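Side-chain contacts in glucoamylase (Thermoanaerobacterium thermosaccharolyticum, PDB 1LF6), which hydrolyses terminal alpha-1,4-linked glucose residues successively from the non-reducing ends of glucan chains: residues R16-N19 with I20-V23; Y64-I67 with D68-D71; N111-K114 with K115-R119; V206-I209 with M210-L213. All blocks are in the same frame, centred on the assembly; numbering follows the deposited sequence.

Contact 1 of 4, residues R16-N19 with I20-V23; sequences RFNN and ISAV
The amide end of N18 and the hydroxyl of S21 are neighbours at the surface, in the loop that follows strand 14-16. R16 and F17 lead from that strand into the loop, the F17 side chain touching V170 and Y199. N18 comes next with CG opposite the backbone N (chi1 -177°), a rotation that carries its amide end toward S21, three residues further on. N19 then meets I20 through its carbonyl group: I20 CG1 lies 3.1 Å from N19 O, placed there by a first torsion of -47° that keeps CG1 beside the isoleucine's own backbone N. The isoleucine side chain also touches Y223. The backbone amides of N19 and I20 both bond to the carboxylate of D224, one to each oxygen, and the backbone of I20 is bonded to the backbone of D224 as well. Since the side chains of N18, N19, I20 and S21 make only light contact with one another and are largely exposed, the chemistry implies a surface loop whose course is set mainly by these bonds to D224, with little apolar packing of its own.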
loop_
_atom_site.group_PDB
_atom_site.type_symbol
_atom_site.label_atom_id
_atom_site.label_comp_id
_atom_site.label_asym_id
_atom_site.label_seq_id
_atom_site.Cartn_x
_atom_site.Cartn_y
_atom_site.Cartn_z
ATOM N N ARG A 16 38.547 -0.728 -5.890
ATOM C CA ARG A 16 38.091 -0.625 -4.508
ATOM C C ARG A 16 39.269 -0.291 -3.597
ATOM O O ARG A 16 40.407 -0.666 -3.875
ATOM C CB ARG A 16 37.432 -1.938 -4.069
ATOM C CG ARG A 16 36.814 -1.894 -2.676
ATOM C CD ARG A 16 35.988 -3.144 -2.405
ATOM N NE ARG A 16 35.497 -3.191 -1.028
ATOM C CZ ARG A 16 34.695 -4.138 -0.549
ATOM N NH1 ARG A 16 34.304 -4.096 0.718
ATOM N NH2 ARG A 16 34.278 -5.124 -1.334
ATOM N N PHE A 17 38.991 0.423 -2.514
ATOM C CA PHE A 17 40.032 0.813 -1.573
ATOM C C PHE A 17 39.503 0.889 -0.147
ATOM O O PHE A 17 38.396 1.374 0.091
ATOM C CB PHE A 17 40.611 2.173 -1.966
ATOM C CG PHE A 17 39.567 3.228 -2.203
ATOM C CD1 PHE A 17 38.962 3.357 -3.449
ATOM C CD2 PHE A 17 39.171 4.077 -1.176
ATOM C CE1 PHE A 17 37.980 4.320 -3.670
ATOM C CE2 PHE A 17 38.189 5.042 -1.387
ATOM C CZ PHE A 17 37.593 5.163 -2.637
ATOM N N ASN A 18 40.301 0.401 0.798
ATOM C CA ASN A 18 39.924 0.429 2.206
ATOM C C ASN A 18 40.997 1.191 2.973
ATOM O O ASN A 18 41.831 0.608 3.669
ATOM C CB ASN A 18 39.770 -0.996 2.749
ATOM C CG ASN A 18 39.304 -1.021 4.191
ATOM O OD1 ASN A 18 38.513 -0.176 4.612
ATOM N ND2 ASN A 18 39.780 -1.999 4.953
ATOM N N ASN A 19 40.957 2.510 2.831
ATOM C CA ASN A 19 41.918 3.390 3.470
ATOM C C ASN A 19 41.645 3.603 4.954
ATOM O O ASN A 19 42.571 3.587 5.768
ATOM C CB ASN A 19 41.928 4.736 2.740
ATOM C CG ASN A 19 42.307 4.598 1.272
ATOM O OD1 ASN A 19 41.671 5.190 0.398
ATOM N ND2 ASN A 19 43.349 3.818 0.995
ATOM N N ILE A 20 40.378 3.801 5.305
ATOM C CA ILE A 20 40.001 4.033 6.695
ATOM C C ILE A 20 38.637 3.413 7.013
ATOM O O ILE A 20 37.628 3.755 6.398
ATOM C CB ILE A 20 39.932 5.547 6.993
ATOM C CG1 ILE A 20 41.176 6.243 6.433
ATOM C CG2 ILE A 20 39.845 5.781 8.496
ATOM C CD1 ILE A 20 40.924 7.670 5.989
ATOM N N SER A 21 38.612 2.501 7.978
ATOM C CA SER A 21 37.369 1.851 8.368
ATOM C C SER A 21 36.710 2.600 9.515
ATOM O O SER A 21 37.392 3.182 10.360
ATOM C CB SER A 21 37.634 0.405 8.786
ATOM O OG SER A 21 38.214 -0.326 7.727
ATOM N N ALA A 22 35.382 2.594 9.535
ATOM C CA ALA A 22 34.632 3.259 10.593
ATOM C C ALA A 22 34.940 2.544 11.909
ATOM O O ALA A 22 35.304 1.365 11.911
ATOM C CB ALA A 22 33.139 3.200 10.289
ATOM N N VAL A 23 34.791 3.253 13.024
ATOM C CA VAL A 23 35.080 2.675 14.330
ATOM C C VAL A 23 33.883 2.653 15.275
ATOM O O VAL A 23 32.919 3.395 15.099
ATOM C CB VAL A 23 36.224 3.445 15.028
ATOM C CG1 VAL A 23 37.510 3.301 14.235
ATOM C CG2 VAL A 23 35.851 4.912 15.157
#

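Contact 2 of 4, residues Y64-I67 with D68-D71; sequences YPTI and DTAD
The T66 and D68 side chains run alongside one another, T66 OG1 donating to D68 OD1 over 2.7 Å, nearly in line with the C-O bond. With chi1 at 60°, T66 OG1 is lodged between its backbone N and carbonyl carbon, facing D68 and T69 across the turn; T69 OG1 is modelled so close to it that their bonding is doubtful. T66, D68 and T69 form the partly exposed side; an alanine in place of D68 would probably leave the T66 hydroxyl without its acceptor and free to turn. The backbone beneath is a type I beta turn, T69 N bonding to T66 O at 3.1 Å, within the connection between strands 58-63 and 70-80. The turn meets the family 15 glycosidase part of the chain: D310 accepts from I67 N, I67 packs on L321 and D68 on I384. Y64, I67 and D71, by contrast, are buried. Y64 N donates to T69 O over 3.0 Å, nearly head-on to the carbonyl, and a cis peptide joins Y64 to P65, whose CB lies over one face of the tyrosine ring. D71 OD1 stands at the edge of that ring, 3.6 Å from Y64 CB, while D71 OD2 accepts from the backbone N of K160.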
loop_
_atom_site.group_PDB
_atom_site.type_symbol
_atom_site.label_atom_id
_atom_site.label_comp_id
_atom_site.label_asym_id
_atom_site.label_seq_id
_atom_site.Cartn_x
_atom_site.Cartn_y
_atom_site.Cartn_z
ATOM N N TYR A 64 13.773 -3.433 -4.571
ATOM C CA TYR A 64 14.485 -4.135 -5.635
ATOM C C TYR A 64 14.968 -5.483 -5.109
ATOM O O TYR A 64 15.449 -5.577 -3.980
ATOM C CB TYR A 64 15.692 -3.320 -6.133
ATOM C CG TYR A 64 16.745 -4.163 -6.835
ATOM C CD1 TYR A 64 17.730 -4.832 -6.106
ATOM C CD2 TYR A 64 16.728 -4.333 -8.221
ATOM C CE1 TYR A 64 18.669 -5.645 -6.734
ATOM C CE2 TYR A 64 17.667 -5.149 -8.863
ATOM C CZ TYR A 64 18.633 -5.800 -8.109
ATOM O OH TYR A 64 19.566 -6.606 -8.725
ATOM N N PRO A 65 14.860 -6.544 -5.925
ATOM C CA PRO A 65 14.324 -6.572 -7.289
ATOM C C PRO A 65 12.848 -6.962 -7.322
ATOM O O PRO A 65 12.265 -7.128 -8.395
ATOM C CB PRO A 65 15.198 -7.611 -7.962
ATOM C CG PRO A 65 15.323 -8.637 -6.878
ATOM C CD PRO A 65 15.575 -7.801 -5.629
ATOM N N THR A 66 12.259 -7.125 -6.142
ATOM C CA THR A 66 10.852 -7.488 -6.035
ATOM C C THR A 66 10.152 -6.441 -5.183
ATOM O O THR A 66 10.784 -5.769 -4.366
ATOM C CB THR A 66 10.662 -8.861 -5.372
ATOM O OG1 THR A 66 11.228 -8.829 -4.060
ATOM C CG2 THR A 66 11.335 -9.959 -6.195
ATOM N N ILE A 67 8.842 -6.320 -5.359
ATOM C CA ILE A 67 8.074 -5.323 -4.629
ATOM C C ILE A 67 7.982 -5.560 -3.116
ATOM O O ILE A 67 7.471 -4.712 -2.392
ATOM C CB ILE A 67 6.660 -5.183 -5.249
ATOM C CG1 ILE A 67 6.078 -3.812 -4.913
ATOM C CG2 ILE A 67 5.760 -6.323 -4.774
ATOM C CD1 ILE A 67 4.822 -3.496 -5.699
ATOM N N ASP A 68 8.478 -6.697 -2.633
ATOM C CA ASP A 68 8.449 -6.970 -1.196
ATOM C C ASP A 68 9.866 -6.998 -0.625
ATOM O O ASP A 68 10.095 -7.468 0.491
ATOM C CB ASP A 68 7.719 -8.288 -0.899
ATOM C CG ASP A 68 8.546 -9.517 -1.234
ATOM O OD1 ASP A 68 9.429 -9.431 -2.113
ATOM O OD2 ASP A 68 8.297 -10.581 -0.622
ATOM N N THR A 69 10.817 -6.480 -1.398
ATOM C CA THR A 69 12.209 -6.427 -0.960
ATOM C C THR A 69 12.675 -4.975 -0.850
ATOM O O THR A 69 13.144 -4.379 -1.825
ATOM C CB THR A 69 13.137 -7.185 -1.934
ATOM O OG1 THR A 69 12.617 -8.498 -2.157
ATOM C CG2 THR A 69 14.546 -7.316 -1.344
ATOM N N ALA A 70 12.514 -4.400 0.338
ATOM C CA ALA A 70 12.938 -3.030 0.585
ATOM C C ALA A 70 14.435 -3.091 0.856
ATOM O O ALA A 70 14.911 -3.983 1.556
ATOM C CB ALA A 70 12.202 -2.458 1.784
ATOM N N ASP A 71 15.176 -2.145 0.295
ATOM C CA ASP A 71 16.623 -2.118 0.454
ATOM C C ASP A 71 17.107 -0.794 1.005
ATOM O O ASP A 71 18.261 -0.665 1.406
ATOM C CB ASP A 71 17.291 -2.354 -0.898
ATOM C CG ASP A 71 16.916 -3.677 -1.510
ATOM O OD1 ASP A 71 16.359 -3.679 -2.627
ATOM O OD2 ASP A 71 17.179 -4.720 -0.876
#

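Contact 3 of 4, residues N111-K114 with K115-R119; sequences NTDK and KGRYR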
loop_
_atom_site.group_PDB
_atom_site.type_symbol
_atom_site.label_atom_id
_atom_site.label_comp_id
_atom_site.label_asym_id
_atom_site.label_seq_id
_atom_site.Cartn_x
_atom_site.Cartn_y
_atom_site.Cartn_z
ATOM N N ASN A 111 11.034 21.593 -0.883
ATOM C CA ASN A 111 11.177 21.668 0.566
ATOM C C ASN A 111 11.714 23.033 0.959
ATOM O O ASN A 111 12.831 23.403 0.588
ATOM C CB ASN A 111 12.115 20.566 1.067
ATOM C CG ASN A 111 11.637 19.179 0.675
ATOM O OD1 ASN A 111 10.446 18.962 0.463
ATOM N ND2 ASN A 111 12.563 18.234 0.587
ATOM N N THR A 112 10.905 23.776 1.706
ATOM C CA THR A 112 11.275 25.113 2.144
ATOM C C THR A 112 11.582 25.163 3.633
ATOM O O THR A 112 10.709 24.918 4.468
ATOM C CB THR A 112 10.149 26.127 1.848
ATOM O OG1 THR A 112 9.869 26.133 0.444
ATOM C CG2 THR A 112 10.562 27.523 2.274
ATOM N N ASP A 113 12.833 25.482 3.946
ATOM C CA ASP A 113 13.300 25.591 5.325
ATOM C C ASP A 113 12.289 26.348 6.178
ATOM O O ASP A 113 11.821 27.415 5.790
ATOM C CB ASP A 113 14.651 26.313 5.348
ATOM C CG ASP A 113 15.167 26.560 6.755
ATOM O OD1 ASP A 113 14.979 25.685 7.626
ATOM O OD2 ASP A 113 15.780 27.625 6.984
ATOM N N LYS A 114 11.945 25.787 7.332
ATOM C CA LYS A 114 10.989 26.423 8.231
ATOM C C LYS A 114 11.479 27.799 8.674
ATOM O O LYS A 114 10.683 28.663 9.047
ATOM C CB LYS A 114 10.752 25.548 9.464
ATOM C CG LYS A 114 10.013 24.248 9.187
ATOM C CD LYS A 114 9.815 23.458 10.474
ATOM C CE LYS A 114 9.071 22.159 10.224
ATOM N NZ LYS A 114 8.961 21.357 11.475
ATOM N N LYS A 115 12.791 27.998 8.634
ATOM C CA LYS A 115 13.373 29.274 9.028
ATOM C C LYS A 115 13.648 30.153 7.810
ATOM O O LYS A 115 14.261 31.215 7.917
ATOM C CB LYS A 115 14.652 29.033 9.832
ATOM C CG LYS A 115 14.387 28.301 11.140
ATOM C CD LYS A 115 15.672 27.931 11.859
ATOM C CE LYS A 115 15.381 27.194 13.159
ATOM N NZ LYS A 115 16.628 26.762 13.847
ATOM N N GLY A 116 13.179 29.693 6.653
ATOM C CA GLY A 116 13.336 30.431 5.412
ATOM C C GLY A 116 14.747 30.787 4.992
ATOM O O GLY A 116 14.980 31.871 4.456
ATOM N N ARG A 117 15.689 29.879 5.216
ATOM C CA ARG A 117 17.075 30.129 4.846
ATOM C C ARG A 117 17.429 29.450 3.530
ATOM O O ARG A 117 18.230 29.968 2.752
ATOM C CB ARG A 117 18.007 29.644 5.960
ATOM C CG ARG A 117 17.761 30.341 7.294
ATOM C CD ARG A 117 18.501 29.676 8.441
ATOM N NE ARG A 117 18.203 28.248 8.523
ATOM C CZ ARG A 117 18.392 27.500 9.606
ATOM N NH1 ARG A 117 18.876 28.042 10.716
ATOM N NH2 ARG A 117 18.104 26.208 9.575
ATOM N N TYR A 118 16.826 28.293 3.278
ATOM C CA TYR A 118 17.102 27.558 2.051
ATOM C C TYR A 118 15.853 26.924 1.446
ATOM O O TYR A 118 14.766 26.965 2.024
ATOM C CB TYR A 118 18.134 26.457 2.311
ATOM C CG TYR A 118 17.639 25.381 3.248
ATOM C CD1 TYR A 118 17.797 25.500 4.629
ATOM C CD2 TYR A 118 16.966 24.261 2.755
ATOM C CE1 TYR A 118 17.295 24.528 5.498
ATOM C CE2 TYR A 118 16.458 23.287 3.614
ATOM C CZ TYR A 118 16.625 23.428 4.983
ATOM O OH TYR A 118 16.108 22.478 5.833
ATOM N N ARG A 119 16.036 26.328 0.272
ATOM C CA ARG A 119 14.961 25.655 -0.443
ATOM C C ARG A 119 15.588 24.587 -1.323
ATOM O O ARG A 119 16.552 24.851 -2.041
ATOM C CB ARG A 119 14.190 26.645 -1.318
ATOM C CG ARG A 119 13.044 26.017 -2.102
ATOM C CD ARG A 119 12.624 26.914 -3.248
ATOM N NE ARG A 119 12.089 28.184 -2.774
ATOM C CZ ARG A 119 12.077 29.302 -3.492
ATOM N NH1 ARG A 119 11.566 30.412 -2.981
ATOM N NH2 ARG A 119 12.588 29.310 -4.717
HETATM O O HOH W 1 9.987 28.446 -1.283
#
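The Y118 ring carries D113 on one face: the CB of the aspartate sits 3.4 Å from the ring centroid, 20° off the normal, a CH-pi contact. Beyond it the carboxylate runs nearly parallel to the ring, their planes 11° apart. The guanidinium of R117 has K115 CD over one face, and D113 OD2 approaches it obliquely, while T112 OG1 lies off the edge of the R119 guanidinium, near its plane, with a water between them. D113 is the hub of the contact. With CG anti to the backbone N (chi1 176°), its carboxylate reaches forward across the turn, and OD2 accepts twice: R117 N comes in on the anti lone pair at 2.9 Å, and R117 NE, in a salt bridge also of 2.9 Å, from the syn side and somewhat out of the carboxylate plane. R117 bends at chi3 to bring NE there, and F85 makes a cation-pi contact with it.

The backbone forms the end of a beta hairpin between strands 107-113 and 118-126. A type I turn is closed by G116 N to D113 O at 2.8 Å, and D113 N bonds to Y118 O at 3.1 Å. One step back, T112 and R119 form an antiparallel non-hydrogen-bonded pair. The water spanning their side chains is 2.9 Å from T112 OG1 and accepts from R119 NE, whose guanidinium also forms a salt bridge with E140. The chemistry implies a buried aspartate whose negative charge is probably stabilised by R117, and whose double acceptance ties the side chain to the backbone on the far side of the turn.

Contact 4 of 4, residues V206-I209 with M210-L213; sequences VNDI and MTDL
The carbonyl oxygen of D208 accepts from D212 N over 2.9 Å in a nearly straight bond (N-H...O 161°), the donor close to the line of the C=O bond, and so opens the regular hydrogen bonding of the helix. The carboxylate of the same aspartate reaches the first turn. Its CG is placed between the backbone N and the carbonyl carbon (chi1 52°), which sets OD2 against the hydroxyl of T211; T211 OG1 donates to it across a very short gap, the two side chains crossing at about a right angle. The other oxygen, OD1, rests 3.4 Å from M210 CB. D208 occupies the N-cap position of helix 209-216, where a negative charge would probably be favoured by the amide-rich helix start. A lysine in its place would probably leave the T211 hydroxyl without its carboxylate partner and bring an unfavourable positive charge to this helix end.

The helix lies over the seven-stranded antiparallel sheet of the sandwich, M210 and L213 resting on I78 and I209 on Y152 and A154. On this buried side I209 and L213, one turn apart, cross obliquely, CD1 of the isoleucine 3.5 Å from CG of the leucine. L213 CG also lies 3.3 Å from I209 O, the oxygen that takes the second helical bond, from L213 N at 3.1 Å. D212, with CG anti to its backbone N (chi1 -167°), places its carboxylate where OD2 bonds to N216 and OD1 to the backbone amides of T220 and K221. At the loop end, T211 CG2 lies 3.7 Å from V206 O.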
loop_
_atom_site.group_PDB
_atom_site.type_symbol
_atom_site.label_atom_id
_atom_site.label_comp_id
_atom_site.label_asym_id
_atom_site.label_seq_id
_atom_site.Cartn_x
_atom_site.Cartn_y
_atom_site.Cartn_z
ATOM N N VAL A 206 26.446 6.943 15.999
ATOM C CA VAL A 206 27.785 6.810 16.564
ATOM C C VAL A 206 28.712 7.820 15.897
ATOM O O VAL A 206 29.127 8.799 16.518
ATOM C CB VAL A 206 28.349 5.391 16.350
ATOM C CG1 VAL A 206 29.718 5.274 17.003
ATOM C CG2 VAL A 206 27.396 4.361 16.935
ATOM N N ASN A 207 29.032 7.576 14.632
ATOM C CA ASN A 207 29.893 8.475 13.874
ATOM C C ASN A 207 29.383 8.655 12.448
ATOM O O ASN A 207 30.167 8.799 11.508
ATOM C CB ASN A 207 31.335 7.958 13.854
ATOM C CG ASN A 207 31.422 6.481 13.530
ATOM O OD1 ASN A 207 30.782 5.995 12.594
ATOM N ND2 ASN A 207 32.229 5.759 14.296
ATOM N N ASP A 208 28.064 8.642 12.298
ATOM C CA ASP A 208 27.435 8.821 10.996
ATOM C C ASP A 208 27.471 10.300 10.623
ATOM O O ASP A 208 27.731 11.158 11.468
ATOM C CB ASP A 208 25.985 8.332 11.033
ATOM C CG ASP A 208 25.197 8.935 12.179
ATOM O OD1 ASP A 208 24.100 9.465 11.928
ATOM O OD2 ASP A 208 25.674 8.869 13.331
ATOM N N ILE A 209 27.193 10.592 9.359
ATOM C CA ILE A 209 27.213 11.962 8.863
ATOM C C ILE A 209 26.356 12.910 9.716
ATOM O O ILE A 209 26.781 14.022 10.033
ATOM C CB ILE A 209 26.765 11.994 7.365
ATOM C CG1 ILE A 209 27.506 13.105 6.609
ATOM C CG2 ILE A 209 25.260 12.149 7.259
ATOM C CD1 ILE A 209 27.225 14.506 7.090
ATOM N N MET A 210 25.165 12.465 10.109
ATOM C CA MET A 210 24.265 13.293 10.914
ATOM C C MET A 210 24.878 13.655 12.266
ATOM O O MET A 210 24.793 14.799 12.704
ATOM C CB MET A 210 22.934 12.563 11.134
ATOM C CG MET A 210 21.871 13.374 11.866
ATOM S SD MET A 210 21.219 14.755 10.894
ATOM C CE MET A 210 22.085 16.127 11.609
ATOM N N THR A 211 25.493 12.677 12.924
ATOM C CA THR A 211 26.105 12.916 14.227
ATOM C C THR A 211 27.332 13.811 14.086
ATOM O O THR A 211 27.585 14.679 14.923
ATOM C CB THR A 211 26.539 11.592 14.901
ATOM O OG1 THR A 211 25.418 10.704 14.994
ATOM C CG2 THR A 211 27.078 11.863 16.304
ATOM N N ASP A 212 28.093 13.590 13.021
ATOM C CA ASP A 212 29.299 14.365 12.765
ATOM C C ASP A 212 28.972 15.850 12.650
ATOM O O ASP A 212 29.725 16.693 13.138
ATOM C CB ASP A 212 29.969 13.875 11.478
ATOM C CG ASP A 212 31.383 14.405 11.312
ATOM O OD1 ASP A 212 32.017 14.091 10.281
ATOM O OD2 ASP A 212 31.863 15.128 12.210
ATOM N N LEU A 213 27.843 16.159 12.014
ATOM C CA LEU A 213 27.404 17.539 11.821
ATOM C C LEU A 213 26.844 18.164 13.094
ATOM O O LEU A 213 26.989 19.362 13.319
ATOM C CB LEU A 213 26.344 17.618 10.716
ATOM C CG LEU A 213 26.729 17.191 9.296
ATOM C CD1 LEU A 213 25.532 17.377 8.381
ATOM C CD2 LEU A 213 27.904 18.012 8.791
#

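How the contacts relate
All four contacts are local and follow one another along the chain; none nests or crosses. Contact 1 bends the loop that leaves strand 14-16 of the ten-stranded sheet on its way to strand 39-42 of the seven-stranded one. Contact 2 closes the connection between strands 58-63 and 70-80 of the latter sheet, and contact 3 the hairpin 107-113/118-126 of the former. Contact 4 starts the helix after strand 198-203. Contacts 1 and 4 touch, V23 O lying 2.6 Å from N207 ND2 in a probable hydrogen bond that ties the N-terminal loop to the helix entry. Contact 3 stays about 10 Å from contact 4 at the nearest atoms.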